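Local coordinates for hypothetical protein PH0435 (Pyrococcus horikoshii, PDB 2YV4), which is of unknown function but, as a Sua5-type C-terminal domain, probably belongs to an enzyme family that makes threonylcarbamoyl-AMP for tRNA modification, at residues A[2-7]-A[67-72]; A[22-27]-A[42-47]. One frame throughout, in Å; residues are numbered along the deposited sequence.

Contact 1: residues A[2-7]-A[67-72]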
loop_
_atom_site.group_PDB
_atom_site.type_symbol
_atom_site.label_atom_id
_atom_site.label_comp_id
_atom_site.label_asym_id
_atom_site.label_seq_id
_atom_site.Cartn_x
_atom_site.Cartn_y
_atom_site.Cartn_z
ATOM N N PRO A 2 -4.594 -12.082 -0.469
ATOM C CA PRO A 2 -5.644 -11.072 -0.295
ATOM C C PRO A 2 -6.649 -11.067 -1.447
ATOM O O PRO A 2 -6.300 -11.376 -2.586
ATOM C CB PRO A 2 -4.850 -9.769 -0.197
ATOM C CG PRO A 2 -3.662 -10.038 -1.059
ATOM C CD PRO A 2 -3.280 -11.447 -0.674
ATOM N N ASN A 3 -7.899 -10.726 -1.140
ATOM C CA ASN A 3 -8.948 -10.679 -2.156
ATOM C C ASN A 3 -8.810 -9.430 -3.024
ATOM O O ASN A 3 -9.150 -9.445 -4.204
ATOM C CB ASN A 3 -10.341 -10.675 -1.510
ATOM C CG ASN A 3 -10.586 -11.882 -0.624
ATOM O OD1 ASN A 3 -10.346 -13.025 -1.023
ATOM N ND2 ASN A 3 -11.083 -11.633 0.586
ATOM N N ALA A 4 -8.316 -8.347 -2.432
ATOM C CA ALA A 4 -8.154 -7.096 -3.161
ATOM C C ALA A 4 -6.932 -7.102 -4.070
ATOM O O ALA A 4 -5.973 -7.841 -3.841
ATOM C CB ALA A 4 -8.054 -5.934 -2.182
ATOM N N GLU A 5 -6.974 -6.278 -5.109
ATOM C CA GLU A 5 -5.842 -6.163 -6.020
ATOM C C GLU A 5 -4.778 -5.428 -5.211
ATOM O O GLU A 5 -5.094 -4.502 -4.467
ATOM C CB GLU A 5 -6.213 -5.320 -7.242
ATOM C CG GLU A 5 -5.109 -5.235 -8.292
ATOM C CD GLU A 5 -5.311 -4.089 -9.271
ATOM O OE1 GLU A 5 -6.477 -3.768 -9.589
ATOM O OE2 GLU A 5 -4.300 -3.517 -9.734
ATOM N N VAL A 6 -3.523 -5.839 -5.340
ATOM C CA VAL A 6 -2.460 -5.183 -4.601
ATOM C C VAL A 6 -1.555 -4.393 -5.543
ATOM O O VAL A 6 -1.119 -4.899 -6.583
ATOM C CB VAL A 6 -1.640 -6.217 -3.801
ATOM C CG1 VAL A 6 -0.454 -5.547 -3.118
ATOM C CG2 VAL A 6 -2.546 -6.878 -2.761
ATOM N N ILE A 7 -1.312 -3.138 -5.188
ATOM C CA ILE A 7 -0.455 -2.263 -5.979
ATOM C C ILE A 7 0.621 -1.679 -5.078
ATOM O O ILE A 7 0.316 -1.004 -4.095
ATOM C CB ILE A 7 -1.230 -1.076 -6.583
ATOM C CG1 ILE A 7 -2.359 -1.580 -7.484
ATOM C CG2 ILE A 7 -0.266 -0.179 -7.359
ATOM C CD1 ILE A 7 -3.190 -0.468 -8.089
ATOM N N TYR A 67 -6.937 -6.946 7.269
ATOM C CA TYR A 67 -7.800 -5.836 7.659
ATOM C C TYR A 67 -8.503 -5.298 6.416
ATOM O O TYR A 67 -9.711 -5.051 6.425
ATOM C CB TYR A 67 -6.976 -4.712 8.292
ATOM C CG TYR A 67 -7.792 -3.490 8.632
ATOM C CD1 TYR A 67 -8.537 -3.433 9.810
ATOM C CD2 TYR A 67 -7.879 -2.419 7.740
ATOM C CE1 TYR A 67 -9.355 -2.348 10.090
ATOM C CE2 TYR A 67 -8.693 -1.330 8.007
ATOM C CZ TYR A 67 -9.434 -1.300 9.181
ATOM O OH TYR A 67 -10.280 -0.241 9.431
HETATM N N MSE A 68 -7.735 -5.125 5.344
HETATM C CA MSE A 68 -8.275 -4.610 4.092
HETATM C C MSE A 68 -9.361 -5.503 3.506
HETATM O O MSE A 68 -10.396 -5.015 3.049
HETATM C CB MSE A 68 -7.153 -4.423 3.074
HETATM C CG MSE A 68 -6.177 -3.316 3.434
HETATM SE SE MSE A 68 -7.060 -1.601 3.653
HETATM C CE MSE A 68 -5.724 -0.708 4.750
ATOM N N ASP A 69 -9.134 -6.810 3.505
ATOM C CA ASP A 69 -10.143 -7.711 2.964
ATOM C C ASP A 69 -11.393 -7.729 3.837
ATOM O O ASP A 69 -12.511 -7.766 3.324
ATOM C CB ASP A 69 -9.582 -9.124 2.800
ATOM C CG ASP A 69 -8.690 -9.251 1.572
ATOM O OD1 ASP A 69 -8.924 -8.519 0.584
ATOM O OD2 ASP A 69 -7.770 -10.088 1.586
ATOM N N LYS A 70 -11.206 -7.690 5.153
ATOM C CA LYS A 70 -12.340 -7.677 6.068
ATOM C C LYS A 70 -13.164 -6.416 5.798
ATOM O O LYS A 70 -14.384 -6.401 5.982
ATOM C CB LYS A 70 -11.848 -7.685 7.518
ATOM C CG LYS A 70 -12.957 -7.672 8.558
ATOM C CD LYS A 70 -12.380 -7.661 9.966
ATOM C CE LYS A 70 -13.464 -7.807 11.023
ATOM N NZ LYS A 70 -14.452 -6.697 10.957
ATOM N N ALA A 71 -12.488 -5.361 5.347
ATOM C CA ALA A 71 -13.151 -4.096 5.046
ATOM C C ALA A 71 -13.751 -4.064 3.640
ATOM O O ALA A 71 -14.408 -3.096 3.263
ATOM C CB ALA A 71 -12.170 -2.939 5.216
ATOM N N GLY A 72 -13.519 -5.117 2.865
ATOM C CA GLY A 72 -14.067 -5.179 1.517
ATOM C C GLY A 72 -13.456 -4.238 0.489
ATOM O O GLY A 72 -14.092 -3.909 -0.518
HETATM O O HOH W 1 -12.878 -8.650 0.868
#
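The carboxylate of Asp69 takes two neighbouring backbone N-H groups of the N-terminal segment, one on each oxygen. Asn3 N donates a hydrogen bond to Asp69 OD2 at 2.8 Å, reaching it on the syn side but 33° out of the carboxylate plane. Ala4 N donates a second hydrogen bond to the syn lone pair of Asp69 OD1, at 3.1 Å and less straight than the first. Asp69 CG stands beside its own backbone N (chi1 -77°), which carries the carboxylate out from the helix to this turn. The Asn3 side chain crosses that of Asp69 at a slant, its amide plane turned 41° from the carboxylate, with Asn3 ND2 3.5 Å from Asp69 CG. A water donates to Asp69 O at 2.6 Å and makes only a weak, long contact with Asn3 ND2. Replacing Asp69 with an alanine would probably leave the N-H groups of Asn3 and Ala4 without these acceptors and the turn freer to shift. Gly72, with positive phi, closes the helix end in a Schellman motif, its N bonded to Asp69 O. Through Asp69, the last turn of helix 54-70 is tied to the lead-in of strand 5-11. Ala4 and Met68 both rest on Val76 of strand 75-81.

Contact 2: residues A[22-27]-A[42-47]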
loop_
_atom_site.group_PDB
_atom_site.type_symbol
_atom_site.label_atom_id
_atom_site.label_comp_id
_atom_site.label_asym_id
_atom_site.label_seq_id
_atom_site.Cartn_x
_atom_site.Cartn_y
_atom_site.Cartn_z
ATOM N N GLU A 22 -2.270 10.631 -5.915
ATOM C CA GLU A 22 -2.825 10.639 -7.262
ATOM C C GLU A 22 -3.659 9.391 -7.544
ATOM O O GLU A 22 -4.791 9.491 -8.015
ATOM C CB GLU A 22 -1.690 10.737 -8.291
ATOM C CG GLU A 22 -2.142 10.732 -9.746
ATOM C CD GLU A 22 -0.990 10.490 -10.716
ATOM O OE1 GLU A 22 -1.208 10.584 -11.943
ATOM O OE2 GLU A 22 0.132 10.199 -10.254
ATOM N N LEU A 23 -3.097 8.220 -7.254
ATOM C CA LEU A 23 -3.788 6.956 -7.484
ATOM C C LEU A 23 -5.089 6.820 -6.691
ATOM O O LEU A 23 -6.092 6.335 -7.217
ATOM C CB LEU A 23 -2.867 5.773 -7.160
ATOM C CG LEU A 23 -1.776 5.437 -8.181
ATOM C CD1 LEU A 23 -0.877 4.340 -7.627
ATOM C CD2 LEU A 23 -2.415 4.992 -9.495
ATOM N N VAL A 24 -5.067 7.223 -5.424
ATOM C CA VAL A 24 -6.258 7.145 -4.594
ATOM C C VAL A 24 -7.403 7.918 -5.258
ATOM O O VAL A 24 -8.503 7.389 -5.432
ATOM C CB VAL A 24 -5.980 7.705 -3.182
ATOM C CG1 VAL A 24 -7.290 7.948 -2.437
ATOM C CG2 VAL A 24 -5.113 6.712 -2.402
ATOM N N LYS A 25 -7.140 9.160 -5.649
ATOM C CA LYS A 25 -8.162 9.967 -6.301
ATOM C C LYS A 25 -8.656 9.263 -7.559
ATOM O O LYS A 25 -9.858 9.185 -7.800
ATOM C CB LYS A 25 -7.607 11.346 -6.665
ATOM C CG LYS A 25 -7.375 12.250 -5.478
ATOM C CD LYS A 25 -6.635 13.505 -5.901
ATOM C CE LYS A 25 -6.303 14.386 -4.712
ATOM N NZ LYS A 25 -5.494 15.561 -5.131
ATOM N N GLU A 26 -7.723 8.748 -8.355
ATOM C CA GLU A 26 -8.078 8.049 -9.583
ATOM C C GLU A 26 -8.969 6.844 -9.310
ATOM O O GLU A 26 -9.996 6.660 -9.963
ATOM C CB GLU A 26 -6.816 7.595 -10.317
ATOM C CG GLU A 26 -6.143 8.685 -11.140
ATOM C CD GLU A 26 -4.753 8.282 -11.610
ATOM O OE1 GLU A 26 -4.523 7.069 -11.813
ATOM O OE2 GLU A 26 -3.894 9.173 -11.782
ATOM N N LEU A 27 -8.576 6.023 -8.344
ATOM C CA LEU A 27 -9.357 4.845 -8.009
ATOM C C LEU A 27 -10.743 5.234 -7.488
ATOM O O LEU A 27 -11.745 4.630 -7.871
ATOM C CB LEU A 27 -8.600 3.998 -6.981
ATOM C CG LEU A 27 -7.273 3.452 -7.526
ATOM C CD1 LEU A 27 -6.500 2.722 -6.439
ATOM C CD2 LEU A 27 -7.558 2.522 -8.701
ATOM N N TYR A 42 -3.417 9.364 2.817
ATOM C CA TYR A 42 -3.500 9.988 1.499
ATOM C C TYR A 42 -4.983 10.049 1.149
ATOM O O TYR A 42 -5.370 10.055 -0.023
ATOM C CB TYR A 42 -2.745 9.159 0.464
ATOM C CG TYR A 42 -1.300 8.934 0.828
ATOM C CD1 TYR A 42 -0.376 9.978 0.784
ATOM C CD2 TYR A 42 -0.860 7.680 1.246
ATOM C CE1 TYR A 42 0.961 9.775 1.154
ATOM C CE2 TYR A 42 0.462 7.464 1.615
ATOM C CZ TYR A 42 1.366 8.513 1.569
ATOM O OH TYR A 42 2.665 8.295 1.964
ATOM N N ASN A 43 -5.803 10.078 2.195
ATOM C CA ASN A 43 -7.255 10.141 2.074
ATOM C C ASN A 43 -7.926 8.939 1.419
ATOM O O ASN A 43 -8.965 9.084 0.765
ATOM C CB ASN A 43 -7.675 11.408 1.339
ATOM C CG ASN A 43 -8.504 12.313 2.205
ATOM O OD1 ASN A 43 -9.565 11.920 2.690
ATOM N ND2 ASN A 43 -8.024 13.534 2.422
ATOM N N ALA A 44 -7.337 7.760 1.582
ATOM C CA ALA A 44 -7.940 6.561 1.021
ATOM C C ALA A 44 -9.190 6.281 1.854
ATOM O O ALA A 44 -9.457 6.989 2.825
ATOM C CB ALA A 44 -6.975 5.395 1.115
ATOM N N ASP A 45 -9.958 5.263 1.475
ATOM C CA ASP A 45 -11.166 4.905 2.220
ATOM C C ASP A 45 -10.796 4.129 3.482
ATOM O O ASP A 45 -11.554 4.103 4.450
ATOM C CB ASP A 45 -12.088 4.025 1.373
ATOM C CG ASP A 45 -12.606 4.735 0.149
ATOM O OD1 ASP A 45 -13.230 5.807 0.302
ATOM O OD2 ASP A 45 -12.390 4.221 -0.964
ATOM N N GLU A 46 -9.629 3.493 3.456
ATOM C CA GLU A 46 -9.164 2.694 4.587
ATOM C C GLU A 46 -7.665 2.867 4.760
ATOM O O GLU A 46 -6.934 3.033 3.784
ATOM C CB GLU A 46 -9.463 1.214 4.341
ATOM C CG GLU A 46 -10.938 0.874 4.123
ATOM C CD GLU A 46 -11.724 0.836 5.418
ATOM O OE1 GLU A 46 -11.095 0.806 6.498
ATOM O OE2 GLU A 46 -12.969 0.820 5.356
ATOM N N PHE A 47 -7.199 2.814 6.002
ATOM C CA PHE A 47 -5.774 2.963 6.254
ATOM C C PHE A 47 -5.274 2.024 7.345
ATOM O O PHE A 47 -5.979 1.745 8.314
ATOM C CB PHE A 47 -5.443 4.413 6.632
ATOM C CG PHE A 47 -4.019 4.608 7.091
ATOM C CD1 PHE A 47 -3.724 4.769 8.439
ATOM C CD2 PHE A 47 -2.967 4.563 6.178
ATOM C CE1 PHE A 47 -2.402 4.880 8.875
ATOM C CE2 PHE A 47 -1.646 4.672 6.604
ATOM C CZ PHE A 47 -1.361 4.830 7.950
#
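Val24 meets the loop at Tyr42, Asn43 and Ala44, and it alone carries the contact from the side of helix 13-29. Along segment 22-27, Leu23 precedes it and Leu27 follows; both pack on Ile77 of strand 75-81 and not on the loop. Val24, between them, points at the loop. Its CG1 is anti to the backbone N (chi1 166°), and this turns both methyls to the loop: CG1 meets its backbone, and CG2 lies between Tyr42 O and Ala44 CB. Val24 CG1 is 3.7 Å from Tyr42 O, and a similar 3.8 Å separates CG1 from Ala44 CA. Asn43 O also borders this methyl, 3.8 Å from Val24 CG1. The second methyl, Val24 CG2, is 4.1 Å from Tyr42 O and 4.2 Å from Ala44 CB. It lies farther from Tyr42 CB, at 4.5 Å. No hydrogen bond crosses between the segments, and the grip is by van der Waals contact.

Tyr42 and Asn43 both have positive phi, two consecutive residues in the left-handed region, and the backbone turns here. The Tyr42 ring leads away from Val24, and its OH is hydrogen-bonded to Glu79 and Lys17.

Val24 also touches Val34 and Ile77, so it fills the seam between the helix, the sheet and the loop. Strand 5-11, helix 13-29 and strand 34-38 form a beta-alpha-beta crossover, with strand 75-81 lying between the two strands. The loop then leads to strand 46-49, at one edge of the sheet within this chain. This crossover, with a helix covering a parallel sheet, is typical of alpha/beta domains and is consistent with the Sua5 C-terminal domain family.

The centres of contacts 1 and 2 lie about 14 Å apart. Along the chain, contact 2 is nested inside the loop closed by contact 1. Strand 5-11 leads into helix 13-29, and strand 46-49 is followed by helix 54-70. All these elements reach one five-stranded parallel sheet. Helix 54-70 packs on Val76 and helix 13-29 on Ile77, consecutive residues of strand 75-81, which is consistent with helices on opposite faces. The contacts also touch directly: Tyr67 OH is 3.2 Å from Glu46 OE1, a probable hydrogen bond, and Met68 packs on Glu46. Both contacts lie where a helix meets a connection of the same sheet.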